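Local structure of cysteine protease (Listeria monocytogenes, 5HU4) at residues T101-I106 and V124-K129; Q38-G43 and N78-T83. The protein cleaves the C-terminal sorting signal of surface proteins and, through a thioester intermediate, attaches them covalently to the cell wall. One frame throughout, in Å; residues are numbered along the deposited sequence.

Contact 1. Residues T101-I106 and V124-K129; sequences TKDARI and VGELEK
Asp103 and Glu126 turn their carboxylates toward each other just ahead of the strand that begins at Arg105, the side chains crossing at about a right angle with Asp103 OD2 2.8 Å from Glu126 OE1. Arg105 probably offsets the repulsion between the acids, and one of them may carry a proton. Its NE donates almost straight to Asp103 OD2 (2.8 Å), which lies in the guanidinium plane and accepts the N-H through its syn lone pair. A bend at chi2 (-69°) brings Glu126 CD over to Asp103 and Arg105. The glutamate runs beside the arginine, but its carboxylate plane stands 80° from the guanidinium; OE2 is 3.5 Å from Arg105 NH2 and well out of plane, a purely electrostatic attraction. Val124 CG1 lies over one guanidinium face toward the rim, and Thr101 CG2 likewise over the opposite face. Beneath runs the antiparallel hairpin of strands 105-111 and 119-132 in the sortase beta-barrel. Ile106 and Gly125 form a hydrogen-bonded pair, next to the non-hydrogen-bonded pair Arg105-Glu126, and glycine leaves room for Ile106 CG2. Leu127 N donates to Ala104 O (2.9 Å) from above the carbonyl plane, while the small Ala104 CB packs 3.6 Å from Leu127 CB.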
# COMPACT_ATOMS: atom_id res chain seq x y z
N THR A 101 1.27 -4.86 -14.33
CA THR A 101 2.14 -4.14 -15.26
C THR A 101 3.42 -4.92 -15.52
O THR A 101 3.71 -5.90 -14.83
CB THR A 101 2.49 -2.74 -14.72
OG1 THR A 101 3.07 -2.85 -13.42
CG2 THR A 101 1.25 -1.86 -14.65
N LYS A 102 4.18 -4.49 -16.52
CA LYS A 102 5.44 -5.15 -16.85
C LYS A 102 6.53 -4.69 -15.89
O LYS A 102 7.36 -5.49 -15.45
CB LYS A 102 5.85 -4.86 -18.30
CG LYS A 102 5.01 -5.56 -19.36
CD LYS A 102 4.12 -6.65 -18.78
CE LYS A 102 4.13 -7.91 -19.62
NZ LYS A 102 3.47 -9.04 -18.90
N ASP A 103 6.50 -3.41 -15.56
CA ASP A 103 7.40 -2.85 -14.56
C ASP A 103 6.96 -3.28 -13.16
O ASP A 103 5.77 -3.43 -12.90
CB ASP A 103 7.42 -1.32 -14.65
CG ASP A 103 6.05 -0.71 -14.45
OD1 ASP A 103 5.18 -0.87 -15.33
OD2 ASP A 103 5.84 -0.06 -13.40
N ALA A 104 7.93 -3.49 -12.27
CA ALA A 104 7.62 -3.80 -10.89
C ALA A 104 7.19 -2.54 -10.15
O ALA A 104 7.96 -1.58 -10.05
CB ALA A 104 8.81 -4.44 -10.20
N ARG A 105 5.96 -2.53 -9.65
CA ARG A 105 5.41 -1.34 -9.01
C ARG A 105 4.43 -1.67 -7.90
O ARG A 105 3.88 -2.78 -7.85
CB ARG A 105 4.71 -0.45 -10.05
CG ARG A 105 3.54 -1.14 -10.72
CD ARG A 105 2.62 -0.13 -11.40
NE ARG A 105 3.29 0.60 -12.46
CZ ARG A 105 2.80 1.70 -13.04
NH1 ARG A 105 1.63 2.18 -12.65
NH2 ARG A 105 3.48 2.30 -14.00
N ILE A 106 4.21 -0.71 -7.01
CA ILE A 106 3.18 -0.82 -5.99
C ILE A 106 2.15 0.28 -6.21
O ILE A 106 2.49 1.40 -6.61
CB ILE A 106 3.77 -0.75 -4.56
CG1 ILE A 106 2.72 -1.15 -3.52
CG2 ILE A 106 4.33 0.64 -4.27
CD1 ILE A 106 3.25 -1.17 -2.10
N VAL A 124 1.55 5.68 -6.84
CA VAL A 124 2.31 4.62 -7.51
C VAL A 124 3.80 4.74 -7.20
O VAL A 124 4.37 5.83 -7.26
CB VAL A 124 2.09 4.67 -9.04
CG1 VAL A 124 3.07 3.74 -9.75
CG2 VAL A 124 0.65 4.31 -9.38
N GLY A 125 4.41 3.61 -6.86
CA GLY A 125 5.84 3.58 -6.59
C GLY A 125 6.54 2.48 -7.35
O GLY A 125 6.10 1.33 -7.35
N GLU A 126 7.64 2.83 -8.01
CA GLU A 126 8.44 1.85 -8.75
C GLU A 126 9.41 1.13 -7.83
O GLU A 126 10.00 1.73 -6.94
CB GLU A 126 9.20 2.54 -9.89
CG GLU A 126 8.31 3.25 -10.90
CD GLU A 126 7.48 2.29 -11.73
OE1 GLU A 126 7.95 1.15 -11.97
OE2 GLU A 126 6.37 2.67 -12.15
N LEU A 127 9.59 -0.17 -8.06
CA LEU A 127 10.51 -0.97 -7.27
C LEU A 127 11.94 -0.50 -7.50
O LEU A 127 12.37 -0.33 -8.64
CB LEU A 127 10.38 -2.45 -7.61
CG LEU A 127 11.21 -3.43 -6.77
CD1 LEU A 127 10.72 -3.47 -5.33
CD2 LEU A 127 11.20 -4.82 -7.38
N GLU A 128 12.67 -0.28 -6.41
CA GLU A 128 14.02 0.26 -6.51
C GLU A 128 15.06 -0.77 -6.08
O GLU A 128 16.15 -0.84 -6.66
CB GLU A 128 14.13 1.54 -5.67
CG GLU A 128 15.44 1.73 -4.93
CD GLU A 128 15.49 3.03 -4.16
OE1 GLU A 128 14.46 3.74 -4.11
OE2 GLU A 128 16.55 3.36 -3.59
N LYS A 129 14.71 -1.59 -5.10
CA LYS A 129 15.59 -2.68 -4.67
C LYS A 129 14.83 -3.76 -3.89
O LYS A 129 13.77 -3.50 -3.32
CB LYS A 129 16.74 -2.14 -3.82
CG LYS A 129 16.39 -1.90 -2.36
CD LYS A 129 17.49 -1.12 -1.66
CE LYS A 129 17.59 0.29 -2.21
NZ LYS A 129 18.45 1.16 -1.36

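Contact 2. Residues Q38-G43 and N78-T83; sequences QVMGKG and NLYEYT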
# COMPACT_ATOMS: atom_id res chain seq x y z
N GLN A 38 -1.75 -11.16 -7.63
CA GLN A 38 -0.62 -10.24 -7.45
C GLN A 38 0.47 -10.82 -6.55
O GLN A 38 0.20 -11.51 -5.57
CB GLN A 38 -1.11 -8.90 -6.91
CG GLN A 38 -1.64 -8.93 -5.48
CD GLN A 38 -2.26 -7.61 -5.07
OE1 GLN A 38 -3.36 -7.26 -5.51
NE2 GLN A 38 -1.56 -6.85 -4.24
N VAL A 39 1.72 -10.53 -6.91
CA VAL A 39 2.89 -11.03 -6.19
C VAL A 39 3.78 -9.87 -5.76
O VAL A 39 3.97 -8.92 -6.51
CB VAL A 39 3.70 -12.02 -7.06
CG1 VAL A 39 4.84 -12.64 -6.25
CG2 VAL A 39 2.80 -13.11 -7.62
N MET A 40 4.32 -9.95 -4.54
CA MET A 40 5.20 -8.91 -4.03
C MET A 40 6.50 -8.83 -4.83
O MET A 40 7.13 -9.85 -5.11
CB MET A 40 5.51 -9.14 -2.55
CG MET A 40 4.36 -8.81 -1.61
SD MET A 40 4.84 -8.90 0.12
CE MET A 40 3.26 -8.62 0.93
N GLY A 41 6.89 -7.61 -5.18
CA GLY A 41 8.13 -7.39 -5.90
C GLY A 41 8.05 -7.71 -7.38
O GLY A 41 9.05 -7.66 -8.09
N LYS A 42 6.85 -8.05 -7.85
CA LYS A 42 6.65 -8.42 -9.25
C LYS A 42 5.39 -7.77 -9.82
O LYS A 42 4.34 -7.79 -9.18
CB LYS A 42 6.58 -9.94 -9.40
N GLY A 43 5.52 -7.21 -11.02
CA GLY A 43 4.40 -6.57 -11.68
C GLY A 43 3.82 -5.44 -10.86
O GLY A 43 4.54 -4.70 -10.19
N ASN A 78 11.31 -11.29 2.27
CA ASN A 78 12.06 -10.26 1.56
C ASN A 78 11.54 -8.86 1.87
O ASN A 78 10.36 -8.67 2.15
CB ASN A 78 12.00 -10.50 0.05
CG ASN A 78 12.85 -11.67 -0.39
OD1 ASN A 78 13.99 -11.82 0.05
ND2 ASN A 78 12.30 -12.51 -1.26
N LEU A 79 12.44 -7.88 1.81
CA LEU A 79 12.07 -6.48 1.95
C LEU A 79 12.03 -5.82 0.58
O LEU A 79 13.05 -5.72 -0.10
CB LEU A 79 13.04 -5.75 2.87
CG LEU A 79 12.91 -4.22 2.94
CD1 LEU A 79 11.53 -3.82 3.43
CD2 LEU A 79 14.00 -3.63 3.83
N TYR A 80 10.84 -5.38 0.17
CA TYR A 80 10.67 -4.76 -1.14
C TYR A 80 10.56 -3.24 -1.00
O TYR A 80 9.61 -2.74 -0.40
CB TYR A 80 9.44 -5.32 -1.84
CG TYR A 80 9.42 -6.83 -1.91
CD1 TYR A 80 8.80 -7.59 -0.92
CD2 TYR A 80 10.03 -7.51 -2.96
CE1 TYR A 80 8.78 -8.97 -0.99
CE2 TYR A 80 10.02 -8.89 -3.03
CZ TYR A 80 9.39 -9.61 -2.04
OH TYR A 80 9.38 -10.99 -2.10
N GLU A 81 11.52 -2.53 -1.57
CA GLU A 81 11.55 -1.08 -1.47
C GLU A 81 11.08 -0.41 -2.75
O GLU A 81 11.68 -0.58 -3.82
CB GLU A 81 12.96 -0.59 -1.11
CG GLU A 81 13.11 0.92 -1.13
CD GLU A 81 14.43 1.38 -0.53
OE1 GLU A 81 15.17 0.53 0.01
OE2 GLU A 81 14.73 2.59 -0.60
N TYR A 82 9.99 0.36 -2.64
CA TYR A 82 9.48 1.13 -3.77
C TYR A 82 9.73 2.62 -3.55
O TYR A 82 9.94 3.06 -2.43
CB TYR A 82 7.98 0.87 -3.96
CG TYR A 82 7.61 -0.56 -4.25
CD1 TYR A 82 7.48 -1.50 -3.23
CD2 TYR A 82 7.36 -0.98 -5.55
CE1 TYR A 82 7.13 -2.81 -3.50
CE2 TYR A 82 7.01 -2.29 -5.83
CZ TYR A 82 6.90 -3.20 -4.80
OH TYR A 82 6.55 -4.50 -5.07
N THR A 83 9.70 3.38 -4.64
CA THR A 83 9.83 4.83 -4.56
C THR A 83 8.68 5.50 -5.30
O THR A 83 8.50 5.28 -6.50
CB THR A 83 11.17 5.31 -5.14
OG1 THR A 83 12.25 4.83 -4.33
CG2 THR A 83 11.22 6.83 -5.18
O HOH W 1 5.38 -5.09 -7.29
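In both Met40 and Tyr80 the first torsion places CG anti to the carbonyl carbon and beside the backbone N (chi1 -74° in Met40, -52° in Tyr80), and in Tyr80 a chi2 near perpendicular (92°) turns a ring face to Met40 and Gly41. The touching atom of Met40 is CB, fixed by the backbone: it lies over that face, 4.0 Å from the ring centroid, in a CH-pi contact, with Tyr80 CE1 the nearest ring atom at 3.6 Å. The rest of the methionine runs on, extended, past the ring, crossing the tyrosine at about a right angle; its SD lies obliquely beside the ring, 5.1 Å from the centroid, as a Met-aromatic contact. A long apolar thioether suits a place it shares with Leu73 and Tyr45.

Gly41 N lies over the same face, toward the rim, and Gly41 CA comes 3.5 Å from Tyr80 CD2. Gly41 is the third residue of a type II beta turn from Val39 to Lys42, where positive phi favours glycine, and a side chain there would run into the Tyr80 ring. Gly41 N also donates a bent hydrogen bond to Tyr82 OH (3.1 Å), approaching at the edge of the Tyr82 ring. The same hydroxyl is hydrogen-bonded to a water 2.6 Å from Tyr82 OH, and that water also bonds to Gly43 O, apparently as donor. Tyrosine fits because its ring spans the gap from the strand and its hydroxyl links the turn at Gly41 directly and Gly43, just after it, through water.

The hydroxyl of Tyr80 is held by Asp75, in the connection between strands 70-74 and 78-91. Met40 touches Leu73 of strand 70-74 and Tyr45 of strand 44-48, while Tyr82 packs on Leu127 of strand 119-132, so the loop leading into strand 44-48 lies against side chains of strand 78-91.

Contacts 1 and 2 have centres about 7 Å apart and touch directly. The loop of contact 2 meets the start of contact 1's hairpin, where Arg105 N lies 2.6 Å from Gly43 O in a probable hydrogen bond. Their other two segments, 124-129 and 78-83, belong to neighbouring antiparallel strands, joined by a probable hydrogen bond between Glu128 N and Glu81 O (2.8 Å). Here Glu128 and Lys129 both face Glu81, a classic beta bulge. Tyr82 CD2 packs 3.2 Å from Gly125 O. Both contacts lie away from the active-site residues His50 and Cys111, although strand 105-111, which begins in contact 1, ends at that cysteine.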